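Local structure of GDP-L-fucose synthase (Campylobacter jejuni subsp. jejuni serotype O:2, 7M13) at residues 291-296 with 337-342; 154-159 with 261-266; 23-28 with 34-39; 126-131 with 272-277. The protein binds NADPH and makes GDP-D-glycero-L-gluco-heptose for the capsular polysaccharides of the bacterium, and belongs to the GDP-L-fucose synthase subfamily. All coordinates share one frame; numbering follows the deposited sequence.

Interaction 1: residues 291-296 with 337-342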
# COMPACT_ATOMS: atom_id res chain seq x y z
N ALA B 291 -18.29 -29.78 -6.52
CA ALA B 291 -17.78 -31.16 -6.39
C ALA B 291 -18.67 -32.12 -7.19
O ALA B 291 -18.12 -32.94 -7.92
CB ALA B 291 -17.64 -31.56 -4.96
N LEU B 292 -20.00 -31.98 -7.14
CA LEU B 292 -20.89 -32.87 -7.92
C LEU B 292 -20.65 -32.64 -9.41
O LEU B 292 -20.64 -33.61 -10.17
CB LEU B 292 -22.35 -32.63 -7.56
CG LEU B 292 -22.76 -33.04 -6.15
CD1 LEU B 292 -24.21 -32.63 -5.88
CD2 LEU B 292 -22.56 -34.53 -5.93
N MET B 293 -20.47 -31.39 -9.83
CA MET B 293 -20.19 -31.09 -11.25
C MET B 293 -18.93 -31.86 -11.63
O MET B 293 -18.88 -32.45 -12.71
CB MET B 293 -19.90 -29.61 -11.50
CG MET B 293 -21.09 -28.76 -11.67
SD MET B 293 -20.49 -27.07 -12.06
CE MET B 293 -22.04 -26.20 -11.83
N VAL B 294 -17.90 -31.75 -10.79
CA VAL B 294 -16.59 -32.34 -11.14
C VAL B 294 -16.75 -33.86 -11.20
O VAL B 294 -16.27 -34.45 -12.18
CB VAL B 294 -15.49 -31.92 -10.15
CG1 VAL B 294 -14.23 -32.74 -10.38
CG2 VAL B 294 -15.21 -30.43 -10.25
N LYS B 295 -17.44 -34.43 -10.21
CA LYS B 295 -17.69 -35.89 -10.10
C LYS B 295 -18.33 -36.41 -11.39
O LYS B 295 -17.86 -37.45 -11.93
CB LYS B 295 -18.58 -36.20 -8.89
CG LYS B 295 -18.86 -37.69 -8.70
CD LYS B 295 -19.92 -38.03 -7.67
CE LYS B 295 -20.38 -39.47 -7.79
NZ LYS B 295 -21.34 -39.84 -6.72
N ASN B 296 -19.33 -35.70 -11.90
CA ASN B 296 -20.13 -36.12 -13.07
C ASN B 296 -19.28 -36.00 -14.34
O ASN B 296 -19.40 -36.87 -15.22
CB ASN B 296 -21.47 -35.37 -13.10
CG ASN B 296 -22.33 -35.75 -11.90
OD1 ASN B 296 -23.18 -34.98 -11.47
ND2 ASN B 296 -22.10 -36.93 -11.35
N ASP B 337 -19.26 -26.19 -18.45
CA ASP B 337 -18.59 -26.19 -19.77
C ASP B 337 -17.09 -25.95 -19.55
O ASP B 337 -16.30 -26.65 -20.15
CB ASP B 337 -19.21 -25.17 -20.72
CG ASP B 337 -20.61 -25.55 -21.17
OD1 ASP B 337 -20.88 -26.76 -21.30
OD2 ASP B 337 -21.43 -24.62 -21.36
N GLY B 338 -16.73 -25.02 -18.66
CA GLY B 338 -15.31 -24.67 -18.45
C GLY B 338 -14.56 -25.83 -17.82
O GLY B 338 -13.41 -26.07 -18.19
N ILE B 339 -15.18 -26.53 -16.88
CA ILE B 339 -14.54 -27.67 -16.17
C ILE B 339 -14.32 -28.80 -17.18
O ILE B 339 -13.26 -29.45 -17.13
CB ILE B 339 -15.38 -28.15 -14.97
CG1 ILE B 339 -15.48 -27.08 -13.87
CG2 ILE B 339 -14.80 -29.42 -14.39
CD1 ILE B 339 -16.50 -27.38 -12.81
N LYS B 340 -15.29 -29.00 -18.09
CA LYS B 340 -15.14 -29.98 -19.21
C LYS B 340 -13.91 -29.62 -20.05
O LYS B 340 -13.07 -30.52 -20.26
CB LYS B 340 -16.40 -30.01 -20.07
CG LYS B 340 -17.52 -30.90 -19.56
CD LYS B 340 -18.56 -31.17 -20.63
CE LYS B 340 -19.58 -32.22 -20.23
NZ LYS B 340 -20.96 -31.75 -20.50
N MET B 341 -13.79 -28.35 -20.49
CA MET B 341 -12.64 -27.89 -21.31
C MET B 341 -11.34 -28.22 -20.56
O MET B 341 -10.39 -28.70 -21.19
CB MET B 341 -12.69 -26.39 -21.60
CG MET B 341 -13.93 -25.91 -22.32
SD MET B 341 -14.07 -24.08 -22.28
CE MET B 341 -12.75 -23.69 -23.42
N MET B 342 -11.30 -27.93 -19.25
CA MET B 342 -10.10 -28.10 -18.40
C MET B 342 -9.77 -29.60 -18.28
O MET B 342 -8.57 -29.96 -18.39
CB MET B 342 -10.32 -27.47 -17.02
CG MET B 342 -9.08 -27.52 -16.14
SD MET B 342 -9.21 -26.57 -14.58
CE MET B 342 -10.70 -27.27 -13.87

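Interaction 2: residues 154-159 with 261-266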
# COMPACT_ATOMS: atom_id res chain seq x y z
N TYR B 154 -1.46 7.11 -11.26
CA TYR B 154 -0.75 7.42 -12.54
C TYR B 154 -1.76 7.99 -13.54
O TYR B 154 -1.49 8.99 -14.24
CB TYR B 154 0.01 6.21 -13.07
CG TYR B 154 1.40 6.12 -12.50
CD1 TYR B 154 1.62 5.61 -11.24
CD2 TYR B 154 2.47 6.73 -13.13
CE1 TYR B 154 2.89 5.58 -10.69
CE2 TYR B 154 3.74 6.73 -12.58
CZ TYR B 154 3.96 6.17 -11.34
OH TYR B 154 5.20 6.17 -10.74
N ASN B 155 -2.95 7.41 -13.59
CA ASN B 155 -3.97 7.87 -14.56
C ASN B 155 -4.32 9.33 -14.24
O ASN B 155 -4.49 10.16 -15.15
CB ASN B 155 -5.20 6.98 -14.48
CG ASN B 155 -4.95 5.55 -14.95
OD1 ASN B 155 -3.91 5.24 -15.57
ND2 ASN B 155 -5.88 4.68 -14.65
N ILE B 156 -4.46 9.65 -12.96
CA ILE B 156 -4.88 11.01 -12.55
C ILE B 156 -3.72 11.99 -12.75
O ILE B 156 -3.93 13.08 -13.31
CB ILE B 156 -5.40 11.00 -11.11
CG1 ILE B 156 -6.69 10.19 -11.00
CG2 ILE B 156 -5.58 12.42 -10.59
CD1 ILE B 156 -7.14 9.92 -9.60
N GLN B 157 -2.55 11.68 -12.22
CA GLN B 157 -1.45 12.67 -12.24
C GLN B 157 -0.89 12.81 -13.66
O GLN B 157 -0.58 13.96 -14.07
CB GLN B 157 -0.32 12.30 -11.27
CG GLN B 157 0.86 13.25 -11.40
CD GLN B 157 1.96 13.04 -10.39
OE1 GLN B 157 1.89 12.16 -9.52
NE2 GLN B 157 3.03 13.82 -10.52
N TYR B 158 -0.69 11.71 -14.37
CA TYR B 158 0.11 11.68 -15.61
C TYR B 158 -0.76 11.40 -16.84
O TYR B 158 -0.17 11.38 -17.95
CB TYR B 158 1.23 10.67 -15.45
CG TYR B 158 2.29 11.08 -14.48
CD1 TYR B 158 3.10 12.17 -14.76
CD2 TYR B 158 2.57 10.34 -13.33
CE1 TYR B 158 4.11 12.55 -13.90
CE2 TYR B 158 3.62 10.68 -12.49
CZ TYR B 158 4.39 11.80 -12.77
OH TYR B 158 5.42 12.18 -11.95
N GLY B 159 -2.06 11.15 -16.71
CA GLY B 159 -2.90 10.89 -17.89
C GLY B 159 -2.62 9.57 -18.53
O GLY B 159 -2.89 9.41 -19.73
N ILE B 261 -12.02 0.06 -23.00
CA ILE B 261 -12.23 0.72 -21.68
C ILE B 261 -11.01 1.56 -21.37
O ILE B 261 -9.92 1.02 -21.14
CB ILE B 261 -12.51 -0.30 -20.57
CG1 ILE B 261 -13.76 -1.13 -20.88
CG2 ILE B 261 -12.64 0.44 -19.24
CD1 ILE B 261 -13.95 -2.27 -19.93
N ASP B 262 -11.19 2.87 -21.39
CA ASP B 262 -10.15 3.86 -21.07
C ASP B 262 -10.47 4.49 -19.72
O ASP B 262 -11.60 4.43 -19.25
CB ASP B 262 -10.04 4.86 -22.22
CG ASP B 262 -9.63 4.20 -23.53
OD1 ASP B 262 -8.65 3.40 -23.53
OD2 ASP B 262 -10.28 4.47 -24.57
N PHE B 263 -9.49 5.12 -19.09
CA PHE B 263 -9.72 5.75 -17.78
C PHE B 263 -10.87 6.76 -17.87
O PHE B 263 -11.68 6.81 -16.95
CB PHE B 263 -8.42 6.40 -17.29
CG PHE B 263 -8.54 6.97 -15.91
CD1 PHE B 263 -8.43 8.33 -15.68
CD2 PHE B 263 -8.81 6.14 -14.82
CE1 PHE B 263 -8.55 8.85 -14.40
CE2 PHE B 263 -8.90 6.66 -13.55
CZ PHE B 263 -8.77 8.02 -13.34
N LYS B 264 -10.95 7.52 -18.97
CA LYS B 264 -12.05 8.51 -19.14
C LYS B 264 -13.42 7.83 -19.02
O LYS B 264 -14.33 8.46 -18.47
CB LYS B 264 -11.86 9.29 -20.45
CG LYS B 264 -11.96 8.47 -21.72
CD LYS B 264 -12.12 9.34 -22.96
CE LYS B 264 -12.66 8.59 -24.16
NZ LYS B 264 -11.61 8.40 -25.18
N ASP B 265 -13.55 6.55 -19.40
CA ASP B 265 -14.84 5.80 -19.30
C ASP B 265 -15.17 5.50 -17.84
O ASP B 265 -16.35 5.27 -17.52
CB ASP B 265 -14.82 4.54 -20.15
CG ASP B 265 -14.55 4.81 -21.62
OD1 ASP B 265 -15.16 5.77 -22.19
OD2 ASP B 265 -13.71 4.10 -22.22
N LEU B 266 -14.16 5.42 -16.98
CA LEU B 266 -14.35 5.00 -15.57
C LEU B 266 -14.62 6.17 -14.64
O LEU B 266 -14.97 5.93 -13.48
CB LEU B 266 -13.07 4.26 -15.14
CG LEU B 266 -12.79 3.02 -15.97
CD1 LEU B 266 -11.42 2.45 -15.65
CD2 LEU B 266 -13.85 1.96 -15.74

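Interaction 3: residues 23-28 with 34-39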
# COMPACT_ATOMS: atom_id res chain seq x y z
N ALA B 23 -3.14 -18.16 -21.03
CA ALA B 23 -4.42 -17.89 -21.70
C ALA B 23 -4.33 -16.61 -22.53
O ALA B 23 -4.89 -16.54 -23.63
CB ALA B 23 -5.54 -17.80 -20.69
N LEU B 24 -3.67 -15.56 -22.04
CA LEU B 24 -3.56 -14.32 -22.82
C LEU B 24 -2.71 -14.57 -24.07
O LEU B 24 -3.10 -14.09 -25.15
CB LEU B 24 -2.97 -13.21 -21.95
CG LEU B 24 -3.98 -12.51 -21.09
CD1 LEU B 24 -3.26 -11.81 -19.95
CD2 LEU B 24 -4.81 -11.55 -21.90
N VAL B 25 -1.58 -15.25 -23.90
CA VAL B 25 -0.70 -15.53 -25.08
C VAL B 25 -1.54 -16.27 -26.12
O VAL B 25 -1.55 -15.84 -27.27
CB VAL B 25 0.56 -16.33 -24.71
CG1 VAL B 25 1.28 -16.77 -25.99
CG2 VAL B 25 1.53 -15.57 -23.83
N GLU B 26 -2.23 -17.34 -25.73
CA GLU B 26 -3.00 -18.16 -26.72
C GLU B 26 -4.13 -17.36 -27.36
O GLU B 26 -4.36 -17.48 -28.59
CB GLU B 26 -3.52 -19.43 -26.06
CG GLU B 26 -2.42 -20.41 -25.74
CD GLU B 26 -2.88 -21.64 -24.98
OE1 GLU B 26 -4.05 -21.63 -24.48
OE2 GLU B 26 -2.06 -22.57 -24.84
N ASN B 27 -4.91 -16.62 -26.59
CA ASN B 27 -6.07 -15.85 -27.08
C ASN B 27 -5.59 -14.68 -27.97
O ASN B 27 -6.22 -14.42 -29.00
CB ASN B 27 -6.92 -15.36 -25.92
CG ASN B 27 -7.90 -16.43 -25.51
OD1 ASN B 27 -8.91 -16.58 -26.18
ND2 ASN B 27 -7.55 -17.24 -24.52
N LEU B 28 -4.49 -14.01 -27.63
CA LEU B 28 -3.94 -12.94 -28.50
C LEU B 28 -3.49 -13.56 -29.85
O LEU B 28 -3.89 -12.99 -30.85
CB LEU B 28 -2.79 -12.26 -27.77
CG LEU B 28 -3.24 -11.32 -26.66
CD1 LEU B 28 -2.08 -11.00 -25.77
CD2 LEU B 28 -3.86 -10.06 -27.23
N ASN B 34 0.38 -11.13 -32.84
CA ASN B 34 1.51 -12.08 -32.82
C ASN B 34 2.82 -11.39 -32.43
O ASN B 34 3.78 -12.12 -32.28
CB ASN B 34 1.64 -12.80 -34.16
CG ASN B 34 0.56 -13.85 -34.30
OD1 ASN B 34 0.36 -14.65 -33.39
ND2 ASN B 34 -0.12 -13.89 -35.44
N ASN B 35 2.85 -10.07 -32.20
CA ASN B 35 4.08 -9.29 -31.89
C ASN B 35 4.21 -9.21 -30.36
O ASN B 35 4.07 -8.12 -29.79
CB ASN B 35 4.06 -7.90 -32.50
CG ASN B 35 5.38 -7.18 -32.39
OD1 ASN B 35 6.40 -7.80 -32.06
ND2 ASN B 35 5.34 -5.88 -32.64
N LEU B 36 4.41 -10.35 -29.75
CA LEU B 36 4.45 -10.47 -28.28
C LEU B 36 5.89 -10.46 -27.82
O LEU B 36 6.79 -10.98 -28.50
CB LEU B 36 3.75 -11.76 -27.84
CG LEU B 36 2.34 -11.97 -28.38
CD1 LEU B 36 1.76 -13.26 -27.82
CD2 LEU B 36 1.42 -10.79 -28.13
N VAL B 37 6.10 -9.93 -26.62
CA VAL B 37 7.43 -10.04 -25.98
C VAL B 37 7.20 -10.72 -24.65
O VAL B 37 6.27 -10.30 -23.89
CB VAL B 37 8.17 -8.68 -25.91
CG1 VAL B 37 7.36 -7.61 -25.22
CG2 VAL B 37 9.53 -8.84 -25.25
N LEU B 38 7.93 -11.79 -24.43
CA LEU B 38 7.74 -12.77 -23.35
C LEU B 38 9.10 -12.99 -22.69
O LEU B 38 10.07 -13.24 -23.41
CB LEU B 38 7.17 -14.05 -23.93
CG LEU B 38 5.92 -13.93 -24.80
CD1 LEU B 38 5.57 -15.29 -25.39
CD2 LEU B 38 4.73 -13.37 -24.02
N LYS B 39 9.20 -12.82 -21.39
CA LYS B 39 10.45 -13.05 -20.62
C LYS B 39 10.17 -14.04 -19.49
O LYS B 39 9.26 -13.80 -18.67
CB LYS B 39 10.99 -11.73 -20.09
CG LYS B 39 11.37 -10.73 -21.15
CD LYS B 39 12.62 -11.13 -21.91
CE LYS B 39 13.06 -10.06 -22.88
NZ LYS B 39 14.20 -10.51 -23.72

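Interaction 4: residues 126-131 with 272-277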
# COMPACT_ATOMS: atom_id res chain seq x y z
N GLU B 126 -16.68 -0.22 -4.68
CA GLU B 126 -16.67 0.83 -3.65
C GLU B 126 -16.47 0.25 -2.27
O GLU B 126 -16.34 1.06 -1.34
CB GLU B 126 -17.99 1.61 -3.67
CG GLU B 126 -18.19 2.44 -4.92
CD GLU B 126 -18.90 1.74 -6.08
OE1 GLU B 126 -19.30 2.48 -7.01
OE2 GLU B 126 -19.05 0.47 -6.07
N TYR B 127 -16.44 -1.08 -2.07
CA TYR B 127 -16.23 -1.67 -0.74
C TYR B 127 -14.74 -1.67 -0.37
O TYR B 127 -14.42 -2.03 0.76
CB TYR B 127 -16.83 -3.08 -0.68
CG TYR B 127 -18.34 -3.13 -0.82
CD1 TYR B 127 -19.12 -1.98 -0.83
CD2 TYR B 127 -18.97 -4.35 -0.97
CE1 TYR B 127 -20.51 -2.06 -0.91
CE2 TYR B 127 -20.35 -4.44 -1.08
CZ TYR B 127 -21.11 -3.30 -1.07
OH TYR B 127 -22.49 -3.39 -1.21
N LEU B 128 -13.84 -1.30 -1.28
CA LEU B 128 -12.44 -1.06 -0.92
C LEU B 128 -12.37 -0.18 0.34
O LEU B 128 -13.01 0.90 0.36
CB LEU B 128 -11.74 -0.45 -2.13
CG LEU B 128 -10.30 -0.03 -1.89
CD1 LEU B 128 -9.48 -1.17 -1.37
CD2 LEU B 128 -9.70 0.55 -3.17
N PHE B 129 -11.52 -0.55 1.31
CA PHE B 129 -11.24 0.18 2.57
C PHE B 129 -12.43 0.23 3.53
O PHE B 129 -12.31 0.87 4.63
CB PHE B 129 -10.71 1.59 2.28
CG PHE B 129 -9.27 1.68 1.86
CD1 PHE B 129 -8.27 0.92 2.44
CD2 PHE B 129 -8.90 2.58 0.88
CE1 PHE B 129 -6.94 1.07 2.04
CE2 PHE B 129 -7.59 2.70 0.47
CZ PHE B 129 -6.61 1.99 1.08
N GLN B 130 -13.47 -0.55 3.31
CA GLN B 130 -14.63 -0.56 4.25
C GLN B 130 -14.48 -1.71 5.27
O GLN B 130 -15.44 -2.54 5.46
CB GLN B 130 -15.94 -0.63 3.46
CG GLN B 130 -16.06 0.43 2.38
CD GLN B 130 -15.85 1.81 2.93
OE1 GLN B 130 -16.48 2.19 3.91
NE2 GLN B 130 -14.95 2.55 2.31
N GLY B 131 -13.31 -1.81 5.91
CA GLY B 131 -13.10 -2.74 7.02
C GLY B 131 -11.85 -3.58 6.86
O GLY B 131 -11.24 -3.55 5.76
N SER B 272 -13.65 9.87 -9.15
CA SER B 272 -12.23 9.57 -9.49
C SER B 272 -11.60 8.82 -8.32
O SER B 272 -10.59 9.25 -7.77
CB SER B 272 -11.49 10.80 -9.86
OG SER B 272 -11.94 11.24 -11.15
N LYS B 273 -12.24 7.72 -7.93
CA LYS B 273 -11.79 6.80 -6.87
C LYS B 273 -12.49 5.49 -7.16
O LYS B 273 -13.58 5.52 -7.77
CB LYS B 273 -12.16 7.27 -5.46
CG LYS B 273 -11.49 6.50 -4.34
CD LYS B 273 -11.77 7.14 -2.97
CE LYS B 273 -13.20 6.94 -2.51
NZ LYS B 273 -13.35 7.22 -1.06
N ASN B 274 -11.94 4.37 -6.72
CA ASN B 274 -12.53 3.04 -6.92
C ASN B 274 -12.78 2.84 -8.42
O ASN B 274 -13.86 2.35 -8.83
CB ASN B 274 -13.79 2.88 -6.07
CG ASN B 274 -13.46 2.92 -4.59
OD1 ASN B 274 -12.48 2.33 -4.15
ND2 ASN B 274 -14.30 3.59 -3.81
N THR B 275 -11.78 3.15 -9.22
CA THR B 275 -11.84 2.98 -10.69
C THR B 275 -11.36 1.62 -11.15
O THR B 275 -11.30 1.41 -12.38
CB THR B 275 -11.11 4.10 -11.41
OG1 THR B 275 -9.74 4.13 -11.01
CG2 THR B 275 -11.77 5.43 -11.19
N HIS B 276 -11.00 0.73 -10.23
CA HIS B 276 -10.81 -0.69 -10.55
C HIS B 276 -12.14 -1.30 -10.98
O HIS B 276 -13.22 -0.69 -10.73
CB HIS B 276 -10.21 -1.45 -9.36
CG HIS B 276 -10.97 -1.36 -8.10
ND1 HIS B 276 -10.95 -0.24 -7.32
CD2 HIS B 276 -11.79 -2.25 -7.50
CE1 HIS B 276 -11.73 -0.45 -6.26
NE2 HIS B 276 -12.26 -1.67 -6.36
N ILE B 277 -12.09 -2.45 -11.64
CA ILE B 277 -13.32 -3.10 -12.18
C ILE B 277 -13.31 -4.55 -11.75
O ILE B 277 -12.39 -5.29 -12.11
CB ILE B 277 -13.36 -3.03 -13.71
CG1 ILE B 277 -12.95 -1.67 -14.28
CG2 ILE B 277 -14.71 -3.49 -14.21
CD1 ILE B 277 -12.74 -1.69 -15.77
O HOH W 1 -16.97 1.86 -9.01
O HOH W 2 -14.17 3.13 -0.90

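Interaction 1: residues 291-296 with 337-342
V294 and I339 mark the closest backbone approach of the two helical segments, with V294 CA and I339 CA 7.2 Å apart, a separation bridged by side chains. The contact depends on one methyl group: I339 CD1 pushes out from its helix and is received by two neighbours on 291-296. I339 CD1 meets M293 SD at 4.1 Å and V294 CG2 at 4.2 Å, and the I339 side chain crosses both partners at about a right angle. Its reach follows from an extended chain (chi2 168°), which carries CD1 away from the helix instead of folding it back. M293 is extended too beyond CG, and it presents the flank of its thioether, with the sulfur as the touching atom. V294 uses the branch lying beside its backbone N.

These helices, 287-298 and 335-347, belong to the smaller C-terminal region, which in extended short-chain dehydrogenases typically receives the nucleotide-sugar substrate. A third helix, 184-199, completes the packing: F192 lies against V294 and L185 against I339. The V294 side chain is about 7 Å from that of K191, on the same third helix and predicted to bind substrate. On another side of 291-296, A291 and L292 rest on L304 of strand 303-307.

Interaction 2: residues 154-159 with 261-266
The end of helix 138-158, a helix of the subunit interface, is met by F263, which begins a short and weakly bonded helical turn; N155 and F263 are the nearest backbone positions, their CA atoms 6.9 Å apart. The main element is a CH-pi contact. N155 CB sits 3.5 Å from the centroid of the F263 ring and only 6° off the ring normal, hence squarely over one face. At the end of the side chain, N155 ND2 comes to 3.3 Å from F263 CD2, off the ring centre, with the amide plane turned 54° from the ring, so the two flat groups do not stack. The amide is held by other partners: N155 OD1 is bonded to T160 OG1 and ND2 to F162 O, which fixes both ends of the group while its CB stays against the ring. I156 adds CG1, 3.8 Å from F263 CZ, in an oblique approach.

F263 puts its ring here because CG stands opposite the backbone N (chi1 -175°). The start of its turn is secured within the segment, where D262 N donates to D265 OD2 at 2.9 Å, and F263 N is hydrogen-bonded to N161 OD1. Beyond N155 and I156, Q157 NE2 and Y158 OH both bond to the carboxylate of D82 of the second subunit. D82 and Y85, on which Y154 packs, lie on helix 80-100 of that subunit, an arrangement consistent with the four-helix bundle through which extended short-chain dehydrogenases dimerise.

Interaction 3: residues 23-28 with 34-39
L36 and L38 are the residues of 34-39 that pack on the helix, through V25 and L28. The segment starts at N34, whose CA is 7.0 Å from L28 CA, and bends at N35, the centre of an inverse gamma turn with a weak bond from L36 N to N34 O. N35 ND2 is tied to N8 O, and the backbone of N35 pairs with I11.

L36 follows, and its forked end is shared between two helix residues. L36 CD1 touches V25 CG1 at 4.0 Å, and L36 CD2 lies 4.2 Å from L28 CD1, so each methyl has its own partner one helical turn apart. Strand 11-14, helix 19-30 and strand 36-37 make up the first beta-alpha-beta unit of the Rossmann fold, in which the helix starts at the NADP-binding glycine-rich loop. The alternation of the strand then takes V37 to the other face of the sheet, where it packs on F55 and E59 of helix 49-59.

L38 returns to the helix side and meets V25 tip to tip, L38 CD2 to V25 CG2 at 3.9 Å. With CG1 opposite its backbone N (chi1 171°), V25 thus offers one methyl to each leucine. L38 also touches H16 of the predicted NADP-binding loop.

Interaction 4: residues 126-131 with 272-277
L128 and N274 carry this contact between two loops, with L128 CD2 resting 3.4 Å from N274 OD1. L128 is held with CG opposite its backbone N (chi1 175°), which points the isobutyl group at 272-277; L128 CD2 then also comes to 3.8 Å from H276 CE1, obliquely to the ring. H276 takes the less common rotamer that places CG between backbone N and carbonyl carbon (chi1 56°). This sets its ring edge beside the N274 amide, with OD1 in the ring plane, while NE2 reaches E125 O in a weak hydrogen bond. N274 itself lies in the left-handed helical region of the backbone, and its ND2 is 3.6 Å from E126 CA.

Water 2 is the clearer bridge: it accepts from N274 ND2 at 2.9 Å and is 2.8 Å from L128 O, the oxygen that also receives Q130 NE2 within the type II turn from Y127 to Q130. E126 bends at chi2 (89°), bringing OE1 to water 1, a looser link to N274 O whose protons may go elsewhere. K273 NZ forms a salt bridge with D132 of the second subunit, and L128 packs on Y138 of the second subunit.

The chemistry implies a join in which L128 packs on a polar amide oxygen and an imidazole carbon, with water 2 beside the buried N274 amide and water 1 toward exposed E126.

How the interactions relate
Interactions 2 and 4 share a neighbourhood: their centres are 15 Å apart, F263 and L266 pack against T275 and I277, and both reach the second subunit. Interactions 1 and 3 lie apart from the dimer contact; interaction 1 sits in the C-terminal region, its centre 39 Å from that of interaction 2 and on the opposite side of the chain's centre. Three contacts are largely buried, whereas 23-28 with 34-39 is partly so, at the edge of the Rossmann sheet. Chemistry follows place: aliphatic and thioether groups pack helix on helix in interaction 1, aliphatic ones helix on strand 36-37 and its continuation in interaction 3; interaction 2 sets an amide-bearing side chain on a ring, and interaction 4 is bridged by water.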